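UPF0147 protein Ta0600 (PDB 2QSB) is of unknown function but belongs to the uncharacterised UPF0147 family and folds as a compact four-helix bundle. Local coordinates at residues F12-Y17 and I82-A87. Numbering follows the deposited sequence. Where two conformers were deposited one is given.
Sequences FNEVMY and ISKLEA
K84 and V15 face each other where the two helices come together: methyl CG2 of V15 lies 3.5 Å from CB of K84, the two side chains running past one another in opposite directions. Beyond CB the lysine stays extended as far as CE and crosses E14 at about a right angle, its CD 3.9 Å from CB of E14. A bend at the last torsion (chi4 -68°) then turns the ammonium onto the carboxylate. NZ of K84 donates to OE1 of E14 at 2.8 Å in a salt bridge, arriving from above the carboxylate plane, 57° out of it. The other methyl of V15, CG1, anti to the backbone N, meets CD2 of L85 at 4.0 Å, while CG of L85 sits about equally far from both valine methyls. The seam thus grades from a buried Val-Leu contact to a more exposed ion pair, with the lysine's methylenes between. The axes of 12-17 and 82-87 run roughly antiparallel, 9.4 Å apart at closest approach with a crossing angle of -152°, joining helix 6-23 to helix 72-88. L11 and L18 also touch K84; L43 of helix 30-43 packs on V15, and V57 of helix 50-65 on L85, so all four helices converge here.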
loop_
_atom_site.group_PDB
_atom_site.type_symbol
_atom_site.label_atom_id
_atom_site.label_comp_id
_atom_site.label_asym_id
_atom_site.label_seq_id
_atom_site.Cartn_x
_atom_site.Cartn_y
_atom_site.Cartn_z
ATOM N N PHE A 12 -1.683 -1.702 10.609
ATOM C CA PHE A 12 -0.365 -1.347 10.099
ATOM C C PHE A 12 0.449 -2.588 9.750
ATOM O O PHE A 12 1.088 -2.652 8.700
ATOM C CB PHE A 12 0.367 -0.459 11.106
ATOM C CG PHE A 12 1.667 0.087 10.597
ATOM C CD1 PHE A 12 1.671 1.261 9.857
ATOM C CD2 PHE A 12 2.863 -0.561 10.829
ATOM C CE1 PHE A 12 2.873 1.778 9.349
ATOM C CE2 PHE A 12 4.066 -0.056 10.319
ATOM C CZ PHE A 12 4.065 1.114 9.594
ATOM N N ASN A 13 0.441 -3.571 10.656
ATOM C CA ASN A 13 1.155 -4.807 10.388
ATOM C C ASN A 13 0.668 -5.485 9.117
ATOM O O ASN A 13 1.459 -5.992 8.318
ATOM C CB ASN A 13 0.975 -5.805 11.533
ATOM C CG ASN A 13 1.635 -5.373 12.803
ATOM O OD1 ASN A 13 2.535 -4.523 12.804
ATOM N ND2 ASN A 13 1.201 -5.963 13.916
ATOM N N GLU A 14 -0.655 -5.538 8.943
ATOM C CA GLU A 14 -1.229 -6.155 7.756
ATOM C C GLU A 14 -0.859 -5.376 6.499
ATOM O O GLU A 14 -0.510 -5.987 5.482
ATOM C CB GLU A 14 -2.765 -6.219 7.929
ATOM C CG GLU A 14 -3.212 -7.196 9.011
ATOM C CD GLU A 14 -4.620 -6.970 9.540
ATOM O OE1 GLU A 14 -5.354 -6.027 9.158
ATOM O OE2 GLU A 14 -4.998 -7.777 10.404
ATOM N N VAL A 15 -0.896 -4.044 6.566
ATOM C CA VAL A 15 -0.511 -3.234 5.409
ATOM C C VAL A 15 0.939 -3.516 5.018
ATOM O O VAL A 15 1.239 -3.658 3.834
ATOM C CB VAL A 15 -0.762 -1.734 5.696
ATOM C CG1 VAL A 15 -0.056 -0.849 4.681
ATOM C CG2 VAL A 15 -2.267 -1.454 5.733
HETATM N N MSE A 16 1.840 -3.583 6.003
HETATM C CA MSE A 16 3.252 -3.835 5.670
HETATM C C MSE A 16 3.439 -5.191 5.029
HETATM O O MSE A 16 4.168 -5.314 4.043
HETATM C CB MSE A 16 4.098 -3.689 6.931
HETATM C CG MSE A 16 4.272 -2.246 7.413
HETATM SE SE MSE A 16 5.255 -1.077 6.166
HETATM C CE MSE A 16 6.891 -2.032 6.194
ATOM N N TYR A 17 2.773 -6.207 5.568
ATOM C CA TYR A 17 2.879 -7.549 5.010
ATOM C C TYR A 17 2.305 -7.580 3.586
ATOM O O TYR A 17 2.933 -8.113 2.660
ATOM C CB TYR A 17 2.098 -8.531 5.898
ATOM C CG TYR A 17 1.899 -9.864 5.238
ATOM C CD1 TYR A 17 2.959 -10.749 5.049
ATOM C CD2 TYR A 17 0.657 -10.208 4.737
ATOM C CE1 TYR A 17 2.762 -11.971 4.406
ATOM C CE2 TYR A 17 0.458 -11.413 4.105
ATOM C CZ TYR A 17 1.504 -12.280 3.945
ATOM O OH TYR A 17 1.287 -13.475 3.284
ATOM N N ILE A 82 -5.428 -0.195 0.439
ATOM C CA ILE A 82 -6.036 1.126 0.567
ATOM C C ILE A 82 -7.081 1.111 1.687
ATOM O O ILE A 82 -7.130 2.042 2.500
ATOM C CB ILE A 82 -6.679 1.540 -0.750
ATOM C CG1 ILE A 82 -5.597 1.903 -1.775
ATOM C CG2 ILE A 82 -7.702 2.676 -0.563
ATOM C CD1 ILE A 82 -6.092 2.022 -3.216
ATOM N N SER A 83 -7.893 0.056 1.740
ATOM C CA SER A 83 -8.986 -0.029 2.700
ATOM C C SER A 83 -8.515 -0.089 4.152
ATOM O O SER A 83 -9.168 0.445 5.058
ATOM C CB SER A 83 -9.849 -1.233 2.369
ATOM O OG SER A 83 -10.467 -1.050 1.106
ATOM N N LYS A 84 -7.373 -0.727 4.376
ATOM C CA LYS A 84 -6.780 -0.792 5.702
ATOM C C LYS A 84 -6.124 0.534 6.064
ATOM O O LYS A 84 -6.230 0.990 7.209
ATOM C CB LYS A 84 -5.780 -1.953 5.769
ATOM C CG LYS A 84 -6.469 -3.313 5.682
ATOM C CD LYS A 84 -5.470 -4.441 5.776
ATOM C CE LYS A 84 -6.075 -5.817 5.676
ATOM N NZ LYS A 84 -6.925 -6.169 6.860
ATOM N N LEU A 85 -5.449 1.171 5.100
ATOM C CA LEU A 85 -4.890 2.498 5.364
ATOM C C LEU A 85 -5.956 3.540 5.686
ATOM O O LEU A 85 -5.737 4.409 6.532
ATOM C CB LEU A 85 -4.047 2.974 4.186
ATOM C CG LEU A 85 -2.720 2.254 4.046
ATOM C CD1 LEU A 85 -2.149 2.548 2.665
ATOM C CD2 LEU A 85 -1.784 2.709 5.189
ATOM N N GLU A 86 -7.121 3.458 5.041
ATOM C CA GLU A 86 -8.210 4.416 5.301
ATOM C C GLU A 86 -8.887 4.151 6.638
ATOM O O GLU A 86 -9.484 5.048 7.246
ATOM C CB GLU A 86 -9.222 4.411 4.147
ATOM C CG GLU A 86 -8.597 4.981 2.863
ATOM C CD GLU A 86 -9.592 5.431 1.816
ATOM O OE1 GLU A 86 -10.554 4.692 1.518
ATOM O OE2 GLU A 86 -9.352 6.516 1.251
ATOM N N ALA A 87 -8.801 2.917 7.107
ATOM C CA ALA A 87 -9.285 2.581 8.443
ATOM C C ALA A 87 -8.283 3.027 9.523
ATOM O O ALA A 87 -8.709 3.392 10.604
ATOM C CB ALA A 87 -9.593 1.086 8.564
#